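Local structure of phenol hydroxylase component phN (Pseudomonas stutzeri, 3U52) at residues 92-97 and 154-159; 150-155 and 217-222; 281-286 and 346-351; 470-473 and 478-481; 484-487 and 491-494. The protein probably serves as the diiron-containing hydroxylase component of a multicomponent monooxygenase that uses dioxygen to hydroxylate phenol. All blocks are in the same frame, centred on the assembly; numbering follows the deposited sequence.

Overall arrangement
Contacts 1, 2 and 3 are buried, whereas contacts 4 and 5 are only partly so and lie farther from the centre of the chain. Contacts 1 and 2 share the end of helix 125-155 but differ in chemistry: a valine methyl caps a phenyl ring and leucines extend the apolar patch in the first, and a tyrosine-aspartate hydrogen bond dominates the second. Contact 3 joins the end of helix 254-283 to the loop 346-351 through sulfur, aromatic rings and a water. Contacts 4 and 5 are local, each pairing a short helix late in the chain with the loop next to it. The copper site ties contacts 1, 2 and 5 together, since His155 and His494 both bind the ion.

Contact 1 of 5, residues 92-97 and 154-159; sequences RYVNAL and KHFNGL. With CU (copper (II) ion), chain J.
Val94 lays a methyl squarely on the phenyl ring of Phe156: CG2 stands 3.7 Å from the ring centroid and only 2° off the ring normal, a CH-pi contact over the middle of the face. The other branch has a different task. Val94 CG1, which chi1 of -178° sets opposite the backbone N, drops beside the stem of the ring, 3.7 Å from Phe156 CB, and also meets the CD1 methyl of Leu159 at 3.9 Å. A short beta-branched residue suits this place because its two methyls can serve two partners with little freedom to turn. Leu159 extends the apolar patch with its second methyl, CD2, which lies 3.8 Å from Leu97 O and near Leu97 CB. Beside the patch Asn95 uses both ends of its amide: ND2 folds back to donate to Arg92 O at 2.9 Å, coming from above the carbonyl plane, while OD1 accepts from His349 N. Just before Phe156, His155 ND1 binds the copper ion at 2.1 Å, with His494 as the other ligand. The contact thus joins helix 94-103 to the loop leaving helix 125-155, with Asp491 and Trp495 of helix 490-498 also packed on Phe156.

Contact 2 of 5, residues 150-155 and 217-222; sequences SHYNKH and NGDMAT. With CU (copper (II) ion), chain J.
A very short hydrogen bond joins Tyr152 to Asp219: the phenol OH donates to OD1 at a modelled 2.5 Å from Tyr152 OH to Asp219 OD1, a length to be read with some caution. The carboxylate is turned 81° from the ring plane, and OD1 arrives at the ring's edge. Asp219 reaches it with CG anti to its own backbone N (chi1 174°). The same OD1 takes a weak but straight bond from Thr222 N, 3.3 Å away at 171°, so Asp219 is the N-cap of helix 220-250 as well as the acceptor for the tyrosine; its other oxygen, OD2, is bonded by Tyr93 OH. Aspartate suits both tasks, and the helix start would probably favour its negative charge. Ala221 adds a small apolar touch, its CB 4.4 Å from Tyr152 CE1 near the ring plane, where a methyl fits beside the edge. A phenylalanine in place of Tyr152 would probably leave Asp219 OD1 without its phenolic donor, in a buried setting with only the weak capping bond remaining from this pair of segments. Around the contact, Phe79 of helix 58-81 meets the tyrosine ring, and Leu97 of helix 94-103 touches Tyr152, Asp219 and Thr222.

Contact 3 of 5, residues 281-286 and 346-351; sequences DYMLPN and TNFHTW
Met283 and Phe348 meet at about a right angle, the methionine reaching over one face of the phenyl ring with its terminal methyl. Met283 CE sits 3.3 Å from Phe348 CE1 and equally near CD1, so it covers one side of the ring rather than its centre. The sulfur stands farther back, SD lying 5.3 Å from the Phe348 centroid and 25° off the normal. An unbranched, extended methionine suits this reach, since its CB points beside the loop and only the tip arrives at the ring. Phe348 CG lies between the backbone N and the carbonyl carbon (chi1 64°), which turns the ring toward Met283. The carbonyl O of Phe348 accepts from Thr346 OG1 at 2.9 Å, in the carbonyl plane and on a lone pair. Trp351 is presented differently: the edge of its indole faces Tyr282 O, 3.3 Å from Trp351 CZ2. The same CZ2 lies 3.9 Å from Met283 CA. A water fills the polar corner of this approach, donating to Tyr282 O at 2.7 Å and accepting from Trp351 NE1 at 3.1 Å. Tryptophan is apt because it brings a broad apolar edge and an N-H together. Tyr282 OH bonds to Tyr377 and His333. The pairing of Met283 with Phe348 is a Met-aromatic contact, here fastening the closing pi-type turn of helix 254-283 to the irregular loop between helices 331-342 and 355-364.

Contact 4 of 5, residues 470-473 and 478-481; sequences VVQK and NIGE
Gln472 sends CG off anti to its backbone N (chi1 -179°) and then bends about the CB-CG bond (chi2 73°), which brings its carboxamide against the backbone at Asn478 and Ile479. The motif is a helix followed by a type II beta turn: the chain leaves helix 467-474, doubles back past its last turn, and makes the reverse turn 478-481, closed by Glu481 N donating to Asn478 O at 3.0 Å. Glycine fits the third place of that turn because, at the positive phi of Gly480, a CB would press on the carbonyl O of Ile479. Across the contact, Ile479 N donates to Gln472 OE1 at 3.2 Å with an N-H...O angle of 155°, approaching from above the carbonyl plane rather than on a lone pair. Glutamine suits this position: its arm is long enough to span from helix to loop, and its neutral amide oxygen can satisfy a backbone N-H outside regular structure. Beside the hydrogen bond lies an apolar contact. Ile479 turns its longer branch to the helix, while its side chain also touches Phe484. Val471, buried and facing the loop, crosses Ile479 at about a right angle, with 3.9 Å between Val471 CG1 and Ile479 CG1. The isoleucine's end completes the fit, its CD1 methyl resting 3.7 Å from Gln472 CB.

Contact 5 of 5, residues 484-487 and 491-494; sequences FDYV and DQKH. With CU (copper (II) ion), chain J.
Tyr486 and Gln492 form the tight part of this contact, the ring crossing the glutamine's aliphatic stem at about a right angle. Gln492 CB lies over one face of the ring, 3.9 Å from its centroid and 23° off the normal, a CH-pi contact displaced toward the rim. Gln492 CG continues along the ring at 3.7 Å from Tyr486 CE2, and the backbone closes in too, with Tyr486 O 3.4 Å from Gln492 CB. With CG anti to the backbone N (chi1 174°), the tyrosine ring is carried over to the helix. Replacing Tyr486 with an alanine is likely to leave the CB and CG of Gln492 without their aromatic cover and to open a gap between loop and helix. The other side is looser: Val487 is exposed, points away from the helix and offers Gln492 marginal packing round its amide end. Here the loop is shaped by an Asx turn, in which Val487 N donates to the anti lone pair of Asp485 OD2 at 2.9 Å, while Asp485 OD1 pairs with Arg389. Asp491 brushes the ring only with CB, 4.3 Å from Tyr486 CE1; its carboxylate forms a salt bridge with Lys98 and accepts from Asn157 N. One turn along, His494 NE2 binds copper at 2.0 Å. Dispersion and CH-pi contact therefore join loop to helix directly, whereas charge and metal bonds tie the same helix to other neighbours.

Contact 1 of 5, residues 92-97 and 154-159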
# COMPACT_ATOMS: atom_id res chain seq x y z
N ARG A 92 3.21 22.11 -15.83
CA ARG A 92 3.78 21.83 -17.16
C ARG A 92 4.07 20.34 -17.26
O ARG A 92 3.98 19.74 -18.34
CB ARG A 92 5.08 22.61 -17.46
CG ARG A 92 4.87 24.12 -17.70
CD ARG A 92 6.21 24.87 -17.98
NE ARG A 92 7.20 24.60 -16.93
CZ ARG A 92 8.51 24.89 -16.98
NH1 ARG A 92 9.05 25.45 -18.07
NH2 ARG A 92 9.31 24.60 -15.94
N TYR A 93 4.46 19.74 -16.13
CA TYR A 93 4.86 18.32 -16.09
C TYR A 93 3.73 17.42 -16.57
O TYR A 93 3.99 16.37 -17.15
CB TYR A 93 5.29 17.90 -14.65
CG TYR A 93 5.38 16.38 -14.47
CD1 TYR A 93 6.55 15.67 -14.84
CD2 TYR A 93 4.31 15.65 -13.97
CE1 TYR A 93 6.62 14.28 -14.68
CE2 TYR A 93 4.37 14.28 -13.81
CZ TYR A 93 5.51 13.60 -14.14
OH TYR A 93 5.49 12.23 -13.98
N VAL A 94 2.47 17.80 -16.32
CA VAL A 94 1.35 16.91 -16.62
C VAL A 94 1.25 16.66 -18.17
O VAL A 94 0.73 15.63 -18.60
CB VAL A 94 0.06 17.41 -16.03
CG1 VAL A 94 -1.13 16.46 -16.31
CG2 VAL A 94 0.25 17.63 -14.51
N ASN A 95 1.81 17.57 -18.96
CA ASN A 95 1.89 17.36 -20.41
C ASN A 95 2.62 16.10 -20.86
O ASN A 95 2.26 15.53 -21.87
CB ASN A 95 2.38 18.63 -21.08
CG ASN A 95 1.38 19.78 -20.85
OD1 ASN A 95 0.31 19.79 -21.44
ND2 ASN A 95 1.70 20.69 -19.95
N ALA A 96 3.59 15.66 -20.07
CA ALA A 96 4.27 14.41 -20.30
C ALA A 96 3.27 13.29 -20.12
O ALA A 96 3.31 12.32 -20.86
CB ALA A 96 5.38 14.25 -19.37
N LEU A 97 2.33 13.43 -19.18
CA LEU A 97 1.33 12.35 -18.93
C LEU A 97 0.20 12.29 -19.97
O LEU A 97 -0.38 11.21 -20.23
CB LEU A 97 0.79 12.43 -17.49
CG LEU A 97 1.82 12.45 -16.33
CD1 LEU A 97 1.13 12.62 -14.96
CD2 LEU A 97 2.77 11.23 -16.32
N LYS A 154 -8.83 13.81 -13.34
CA LYS A 154 -9.80 14.65 -12.60
C LYS A 154 -9.40 16.12 -12.43
O LYS A 154 -10.29 16.97 -12.16
CB LYS A 154 -10.09 14.06 -11.23
CG LYS A 154 -10.58 12.61 -11.36
CD LYS A 154 -10.98 12.03 -10.03
CE LYS A 154 -11.23 10.55 -10.19
NZ LYS A 154 -11.84 9.99 -8.93
N HIS A 155 -8.11 16.42 -12.55
CA HIS A 155 -7.63 17.76 -12.17
C HIS A 155 -6.95 18.54 -13.29
O HIS A 155 -6.63 19.73 -13.11
CB HIS A 155 -6.68 17.68 -10.97
CG HIS A 155 -7.38 17.30 -9.70
ND1 HIS A 155 -8.11 18.21 -8.96
CD2 HIS A 155 -7.53 16.10 -9.08
CE1 HIS A 155 -8.69 17.60 -7.94
NE2 HIS A 155 -8.33 16.32 -7.98
N PHE A 156 -6.65 17.85 -14.40
CA PHE A 156 -5.91 18.43 -15.53
C PHE A 156 -6.58 18.08 -16.88
O PHE A 156 -7.34 17.12 -16.95
CB PHE A 156 -4.43 17.97 -15.53
CG PHE A 156 -3.65 18.42 -14.30
CD1 PHE A 156 -3.09 19.70 -14.22
CD2 PHE A 156 -3.54 17.58 -13.20
CE1 PHE A 156 -2.41 20.13 -13.07
CE2 PHE A 156 -2.83 17.96 -12.04
CZ PHE A 156 -2.26 19.25 -11.97
N ASN A 157 -6.30 18.85 -17.93
CA ASN A 157 -7.03 18.69 -19.20
C ASN A 157 -6.20 17.77 -20.07
O ASN A 157 -5.07 17.48 -19.74
CB ASN A 157 -7.32 20.05 -19.84
CG ASN A 157 -8.41 20.85 -19.07
OD1 ASN A 157 -9.41 20.28 -18.66
ND2 ASN A 157 -8.18 22.16 -18.86
N GLY A 158 -6.77 17.25 -21.15
CA GLY A 158 -6.01 16.52 -22.13
C GLY A 158 -5.80 15.04 -21.84
O GLY A 158 -5.18 14.34 -22.64
N LEU A 159 -6.33 14.54 -20.73
CA LEU A 159 -6.15 13.13 -20.37
C LEU A 159 -7.44 12.35 -20.54
O LEU A 159 -7.48 11.17 -20.25
CB LEU A 159 -5.68 13.02 -18.89
CG LEU A 159 -4.27 13.52 -18.63
CD1 LEU A 159 -4.26 14.54 -17.54
CD2 LEU A 159 -3.40 12.35 -18.26
CU CU J . -7.93 20.19 -9.60

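Contact 2 of 5, residues 150-155 and 217-222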
# COMPACT_ATOMS: atom_id res chain seq x y z
N SER A 150 -5.75 8.20 -13.43
CA SER A 150 -7.13 8.51 -13.16
C SER A 150 -7.28 9.81 -12.40
O SER A 150 -8.11 10.65 -12.74
CB SER A 150 -7.74 7.39 -12.34
OG SER A 150 -9.14 7.54 -12.37
N HIS A 151 -6.43 10.00 -11.40
CA HIS A 151 -6.56 11.13 -10.50
C HIS A 151 -6.04 12.38 -11.23
O HIS A 151 -6.56 13.47 -11.01
CB HIS A 151 -5.76 10.87 -9.21
CG HIS A 151 -5.92 11.95 -8.17
ND1 HIS A 151 -7.08 12.12 -7.44
CD2 HIS A 151 -5.08 12.94 -7.79
CE1 HIS A 151 -6.92 13.13 -6.60
NE2 HIS A 151 -5.71 13.63 -6.79
N TYR A 152 -5.08 12.20 -12.14
CA TYR A 152 -4.58 13.35 -12.94
C TYR A 152 -5.67 13.86 -13.88
O TYR A 152 -5.84 15.08 -14.05
CB TYR A 152 -3.29 13.04 -13.69
CG TYR A 152 -2.06 12.98 -12.79
CD1 TYR A 152 -1.50 11.77 -12.41
CD2 TYR A 152 -1.43 14.16 -12.35
CE1 TYR A 152 -0.34 11.72 -11.60
CE2 TYR A 152 -0.34 14.14 -11.52
CZ TYR A 152 0.22 12.92 -11.16
OH TYR A 152 1.33 12.93 -10.33
N ASN A 153 -6.41 12.92 -14.47
CA ASN A 153 -7.56 13.20 -15.34
C ASN A 153 -8.66 14.01 -14.64
O ASN A 153 -9.36 14.81 -15.28
CB ASN A 153 -8.15 11.90 -15.90
CG ASN A 153 -9.41 12.15 -16.73
OD1 ASN A 153 -10.53 11.67 -16.40
ND2 ASN A 153 -9.26 12.93 -17.79
N LYS A 154 -8.83 13.81 -13.34
CA LYS A 154 -9.80 14.65 -12.60
C LYS A 154 -9.40 16.12 -12.43
O LYS A 154 -10.29 16.97 -12.16
CB LYS A 154 -10.09 14.06 -11.23
CG LYS A 154 -10.58 12.61 -11.36
CD LYS A 154 -10.98 12.03 -10.03
CE LYS A 154 -11.23 10.55 -10.19
NZ LYS A 154 -11.84 9.99 -8.93
N HIS A 155 -8.11 16.42 -12.55
CA HIS A 155 -7.63 17.76 -12.17
C HIS A 155 -6.95 18.54 -13.29
O HIS A 155 -6.63 19.73 -13.11
CB HIS A 155 -6.68 17.68 -10.97
CG HIS A 155 -7.38 17.30 -9.70
ND1 HIS A 155 -8.11 18.21 -8.96
CD2 HIS A 155 -7.53 16.10 -9.08
CE1 HIS A 155 -8.69 17.60 -7.94
NE2 HIS A 155 -8.33 16.32 -7.98
N ASN A 217 10.20 14.84 -10.40
CA ASN A 217 9.19 15.82 -10.52
C ASN A 217 8.00 15.60 -9.59
O ASN A 217 6.94 16.20 -9.78
CB ASN A 217 8.77 16.01 -11.98
CG ASN A 217 9.85 16.64 -12.79
OD1 ASN A 217 9.93 17.86 -12.88
ND2 ASN A 217 10.76 15.82 -13.31
N GLY A 218 8.15 14.69 -8.63
CA GLY A 218 7.19 14.59 -7.53
C GLY A 218 5.95 13.79 -7.81
O GLY A 218 4.91 13.89 -7.07
N ASP A 219 6.03 12.95 -8.84
CA ASP A 219 4.84 12.22 -9.30
C ASP A 219 4.93 10.80 -8.72
O ASP A 219 5.54 9.90 -9.32
CB ASP A 219 4.79 12.23 -10.84
CG ASP A 219 3.66 11.37 -11.42
OD1 ASP A 219 2.74 10.94 -10.69
OD2 ASP A 219 3.69 11.14 -12.65
N MET A 220 4.36 10.64 -7.53
CA MET A 220 4.46 9.39 -6.80
C MET A 220 3.71 8.26 -7.47
O MET A 220 4.18 7.11 -7.44
CB MET A 220 3.93 9.56 -5.39
CG MET A 220 3.99 8.29 -4.56
SD MET A 220 3.26 8.53 -2.90
CE MET A 220 4.30 9.85 -2.28
N ALA A 221 2.58 8.55 -8.09
CA ALA A 221 1.81 7.52 -8.81
C ALA A 221 2.59 6.85 -9.93
O ALA A 221 2.65 5.61 -10.02
CB ALA A 221 0.50 8.09 -9.35
N THR A 222 3.17 7.67 -10.80
CA THR A 222 3.94 7.17 -11.95
C THR A 222 5.21 6.41 -11.47
O THR A 222 5.55 5.29 -11.95
CB THR A 222 4.22 8.34 -12.96
OG1 THR A 222 2.96 8.87 -13.45
CG2 THR A 222 5.14 7.92 -14.15
CU CU J . -7.93 20.19 -9.60

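Contact 3 of 5, residues 281-286 and 346-351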
# COMPACT_ATOMS: atom_id res chain seq x y z
N ASP A 281 13.63 16.40 -22.69
CA ASP A 281 14.41 17.64 -22.77
C ASP A 281 13.56 18.86 -22.42
O ASP A 281 14.09 19.81 -21.80
CB ASP A 281 15.03 17.84 -24.15
CG ASP A 281 16.29 17.01 -24.36
OD1 ASP A 281 16.91 17.12 -25.42
OD2 ASP A 281 16.70 16.27 -23.45
N TYR A 282 12.27 18.84 -22.80
CA TYR A 282 11.39 20.04 -22.69
C TYR A 282 10.21 19.96 -21.71
O TYR A 282 9.86 20.97 -21.08
CB TYR A 282 10.82 20.40 -24.07
CG TYR A 282 11.84 21.02 -24.99
CD1 TYR A 282 12.70 20.23 -25.78
CD2 TYR A 282 11.98 22.40 -25.05
CE1 TYR A 282 13.68 20.79 -26.59
CE2 TYR A 282 12.95 23.00 -25.88
CZ TYR A 282 13.77 22.20 -26.65
OH TYR A 282 14.71 22.83 -27.43
N MET A 283 9.55 18.80 -21.64
CA MET A 283 8.33 18.73 -20.85
C MET A 283 8.55 18.52 -19.34
O MET A 283 7.62 18.76 -18.56
CB MET A 283 7.35 17.70 -21.40
CG MET A 283 6.87 17.96 -22.85
SD MET A 283 5.61 16.71 -23.11
CE MET A 283 4.61 17.38 -24.38
N LEU A 284 9.74 18.09 -18.95
CA LEU A 284 10.04 17.90 -17.52
C LEU A 284 10.62 19.18 -16.89
O LEU A 284 11.67 19.64 -17.33
CB LEU A 284 11.00 16.71 -17.32
CG LEU A 284 10.61 15.34 -17.90
CD1 LEU A 284 11.77 14.35 -17.74
CD2 LEU A 284 9.33 14.79 -17.24
N PRO A 285 9.91 19.78 -15.90
CA PRO A 285 10.44 20.94 -15.18
C PRO A 285 11.82 20.69 -14.55
O PRO A 285 12.75 21.50 -14.76
CB PRO A 285 9.36 21.23 -14.12
CG PRO A 285 8.08 20.78 -14.78
CD PRO A 285 8.49 19.50 -15.51
N ASN A 286 11.95 19.57 -13.80
CA ASN A 286 13.27 19.09 -13.35
C ASN A 286 13.81 18.02 -14.27
O ASN A 286 13.14 16.98 -14.46
CB ASN A 286 13.24 18.59 -11.88
CG ASN A 286 12.59 19.60 -10.95
OD1 ASN A 286 12.86 20.80 -11.07
ND2 ASN A 286 11.74 19.15 -10.05
N THR A 346 -3.36 19.71 -30.84
CA THR A 346 -2.90 18.61 -29.96
C THR A 346 -3.65 18.70 -28.61
O THR A 346 -4.25 19.72 -28.29
CB THR A 346 -1.36 18.71 -29.67
OG1 THR A 346 -1.11 19.94 -28.97
CG2 THR A 346 -0.52 18.70 -30.98
N ASN A 347 -3.60 17.62 -27.83
CA ASN A 347 -4.30 17.52 -26.55
C ASN A 347 -3.35 17.83 -25.40
O ASN A 347 -3.62 17.45 -24.26
CB ASN A 347 -4.89 16.10 -26.40
CG ASN A 347 -3.80 15.02 -26.37
OD1 ASN A 347 -2.96 14.93 -27.27
ND2 ASN A 347 -3.85 14.15 -25.34
N PHE A 348 -2.22 18.46 -25.69
CA PHE A 348 -1.29 18.97 -24.70
C PHE A 348 -0.78 20.36 -25.07
O PHE A 348 -0.84 20.78 -26.23
CB PHE A 348 -0.13 17.99 -24.35
CG PHE A 348 0.81 17.69 -25.50
CD1 PHE A 348 1.86 18.54 -25.81
CD2 PHE A 348 0.60 16.58 -26.30
CE1 PHE A 348 2.74 18.25 -26.90
CE2 PHE A 348 1.44 16.27 -27.38
CZ PHE A 348 2.52 17.10 -27.69
N HIS A 349 -0.29 21.06 -24.07
CA HIS A 349 0.29 22.41 -24.24
C HIS A 349 1.78 22.43 -24.55
O HIS A 349 2.50 21.47 -24.24
CB HIS A 349 0.09 23.22 -22.94
CG HIS A 349 -1.32 23.22 -22.44
ND1 HIS A 349 -2.37 23.65 -23.20
CD2 HIS A 349 -1.85 22.82 -21.26
CE1 HIS A 349 -3.49 23.55 -22.51
NE2 HIS A 349 -3.20 23.04 -21.33
N THR A 350 2.26 23.52 -25.15
CA THR A 350 3.69 23.74 -25.32
C THR A 350 3.94 25.18 -24.88
O THR A 350 3.01 25.89 -24.55
CB THR A 350 4.16 23.58 -26.80
OG1 THR A 350 3.54 24.61 -27.56
CG2 THR A 350 3.77 22.16 -27.44
N TRP A 351 5.19 25.64 -24.89
CA TRP A 351 5.49 26.94 -24.30
C TRP A 351 6.92 27.18 -24.68
O TRP A 351 7.59 26.27 -25.18
CB TRP A 351 5.38 26.90 -22.75
CG TRP A 351 6.21 25.77 -22.12
CD1 TRP A 351 7.54 25.84 -21.78
CD2 TRP A 351 5.80 24.42 -21.81
NE1 TRP A 351 7.99 24.62 -21.30
CE2 TRP A 351 6.94 23.73 -21.29
CE3 TRP A 351 4.59 23.73 -21.90
CZ2 TRP A 351 6.88 22.39 -20.86
CZ3 TRP A 351 4.54 22.37 -21.49
CH2 TRP A 351 5.67 21.72 -20.99
O HOH W 1 10.89 23.44 -21.18

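Contact 4 of 5, residues 470-473 and 478-481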
# COMPACT_ATOMS: atom_id res chain seq x y z
N VAL A 470 -12.55 19.60 -37.15
CA VAL A 470 -11.75 18.38 -37.01
C VAL A 470 -11.26 18.29 -35.56
O VAL A 470 -11.44 17.27 -34.91
CB VAL A 470 -10.59 18.30 -38.02
CG1 VAL A 470 -9.78 17.03 -37.83
CG2 VAL A 470 -11.12 18.37 -39.48
N VAL A 471 -10.68 19.36 -35.04
CA VAL A 471 -10.11 19.32 -33.68
C VAL A 471 -11.19 19.07 -32.60
O VAL A 471 -11.02 18.19 -31.77
CB VAL A 471 -9.28 20.56 -33.42
CG1 VAL A 471 -8.88 20.66 -31.96
CG2 VAL A 471 -8.05 20.57 -34.36
N GLN A 472 -12.29 19.81 -32.63
CA GLN A 472 -13.34 19.70 -31.61
C GLN A 472 -14.22 18.47 -31.82
O GLN A 472 -14.48 17.71 -30.85
CB GLN A 472 -14.22 20.98 -31.56
CG GLN A 472 -15.35 20.92 -30.46
CD GLN A 472 -14.78 21.05 -29.07
OE1 GLN A 472 -14.21 22.10 -28.71
NE2 GLN A 472 -14.86 19.96 -28.28
N LYS A 473 -14.70 18.24 -33.05
CA LYS A 473 -15.72 17.20 -33.25
C LYS A 473 -15.18 15.81 -33.57
O LYS A 473 -15.78 14.82 -33.17
CB LYS A 473 -16.78 17.62 -34.30
CG LYS A 473 -17.71 18.80 -33.84
CD LYS A 473 -18.71 18.35 -32.71
CE LYS A 473 -19.30 19.52 -31.90
NZ LYS A 473 -19.84 20.62 -32.78
N ASN A 478 -10.97 19.69 -26.64
CA ASN A 478 -11.82 20.83 -26.31
C ASN A 478 -11.02 22.08 -26.54
O ASN A 478 -10.13 22.37 -25.76
CB ASN A 478 -12.30 20.78 -24.87
CG ASN A 478 -13.20 19.59 -24.61
OD1 ASN A 478 -13.05 18.89 -23.61
ND2 ASN A 478 -14.12 19.34 -25.53
N ILE A 479 -11.34 22.80 -27.60
CA ILE A 479 -10.64 24.03 -27.94
C ILE A 479 -10.68 25.08 -26.82
O ILE A 479 -11.75 25.44 -26.33
CB ILE A 479 -11.15 24.62 -29.24
CG1 ILE A 479 -10.99 23.59 -30.37
CG2 ILE A 479 -10.41 25.96 -29.53
CD1 ILE A 479 -11.90 23.85 -31.59
N GLY A 480 -9.50 25.59 -26.47
CA GLY A 480 -9.35 26.52 -25.35
C GLY A 480 -9.08 25.85 -24.01
O GLY A 480 -8.70 26.53 -23.05
N GLU A 481 -9.23 24.52 -23.94
CA GLU A 481 -8.98 23.80 -22.72
C GLU A 481 -7.77 22.86 -22.82
O GLU A 481 -6.89 22.90 -21.98
CB GLU A 481 -10.22 23.01 -22.32
CG GLU A 481 -11.38 23.85 -21.90
CD GLU A 481 -12.61 23.00 -21.57
OE1 GLU A 481 -12.44 21.85 -21.07
OE2 GLU A 481 -13.75 23.47 -21.82

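Contact 5 of 5, residues 484-487 and 491-494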
# COMPACT_ATOMS: atom_id res chain seq x y z
N PHE A 484 -3.34 24.63 -27.36
CA PHE A 484 -2.75 25.98 -27.29
C PHE A 484 -1.63 26.07 -26.26
O PHE A 484 -1.36 25.10 -25.55
CB PHE A 484 -3.80 27.06 -26.97
CG PHE A 484 -4.90 27.22 -28.01
CD1 PHE A 484 -4.60 27.30 -29.38
CD2 PHE A 484 -6.23 27.31 -27.61
CE1 PHE A 484 -5.62 27.45 -30.34
CE2 PHE A 484 -7.28 27.46 -28.56
CZ PHE A 484 -6.96 27.54 -29.93
N ASP A 485 -0.97 27.25 -26.18
CA ASP A 485 0.10 27.48 -25.24
C ASP A 485 -0.28 27.22 -23.77
O ASP A 485 -1.41 27.44 -23.33
CB ASP A 485 0.60 28.94 -25.34
CG ASP A 485 2.03 29.09 -24.92
OD1 ASP A 485 2.89 29.10 -25.83
OD2 ASP A 485 2.33 29.19 -23.68
N TYR A 486 0.70 26.76 -23.00
CA TYR A 486 0.49 26.55 -21.57
C TYR A 486 0.17 27.86 -20.83
O TYR A 486 -0.67 27.90 -19.90
CB TYR A 486 1.74 25.92 -20.94
CG TYR A 486 1.64 25.82 -19.44
CD1 TYR A 486 0.81 24.86 -18.83
CD2 TYR A 486 2.34 26.71 -18.63
CE1 TYR A 486 0.73 24.77 -17.40
CE2 TYR A 486 2.27 26.63 -17.22
CZ TYR A 486 1.45 25.68 -16.62
OH TYR A 486 1.41 25.62 -15.22
N VAL A 487 0.88 28.92 -21.23
CA VAL A 487 0.67 30.25 -20.63
C VAL A 487 -0.74 30.76 -20.99
O VAL A 487 -1.08 30.95 -22.16
CB VAL A 487 1.83 31.21 -21.03
CG1 VAL A 487 1.55 32.64 -20.59
CG2 VAL A 487 3.14 30.68 -20.42
N ASP A 491 -5.16 24.77 -17.26
CA ASP A 491 -4.20 24.06 -16.40
C ASP A 491 -3.32 25.04 -15.63
O ASP A 491 -3.21 24.89 -14.41
CB ASP A 491 -3.29 23.13 -17.18
CG ASP A 491 -3.91 21.71 -17.46
OD1 ASP A 491 -5.08 21.43 -17.11
OD2 ASP A 491 -3.18 20.86 -18.04
N GLN A 492 -2.69 26.03 -16.31
CA GLN A 492 -1.88 27.04 -15.62
C GLN A 492 -2.68 27.82 -14.54
O GLN A 492 -2.21 27.97 -13.42
CB GLN A 492 -1.24 28.04 -16.59
CG GLN A 492 -0.28 28.97 -15.86
CD GLN A 492 0.07 30.24 -16.62
OE1 GLN A 492 1.22 30.65 -16.61
NE2 GLN A 492 -0.91 30.86 -17.25
N LYS A 493 -3.88 28.27 -14.87
CA LYS A 493 -4.76 28.95 -13.89
C LYS A 493 -5.14 28.08 -12.67
O LYS A 493 -5.12 28.55 -11.53
CB LYS A 493 -6.03 29.47 -14.62
CG LYS A 493 -5.63 30.53 -15.74
CD LYS A 493 -6.82 31.08 -16.55
CE LYS A 493 -6.41 32.40 -17.26
NZ LYS A 493 -7.63 33.26 -17.53
N HIS A 494 -5.45 26.81 -12.92
CA HIS A 494 -5.77 25.86 -11.86
C HIS A 494 -4.53 25.56 -11.00
O HIS A 494 -4.60 25.56 -9.76
CB HIS A 494 -6.33 24.59 -12.51
CG HIS A 494 -7.01 23.68 -11.55
ND1 HIS A 494 -8.24 23.97 -10.98
CD2 HIS A 494 -6.65 22.46 -11.07
CE1 HIS A 494 -8.59 22.98 -10.18
NE2 HIS A 494 -7.65 22.05 -10.22
CU CU J . -7.93 20.19 -9.60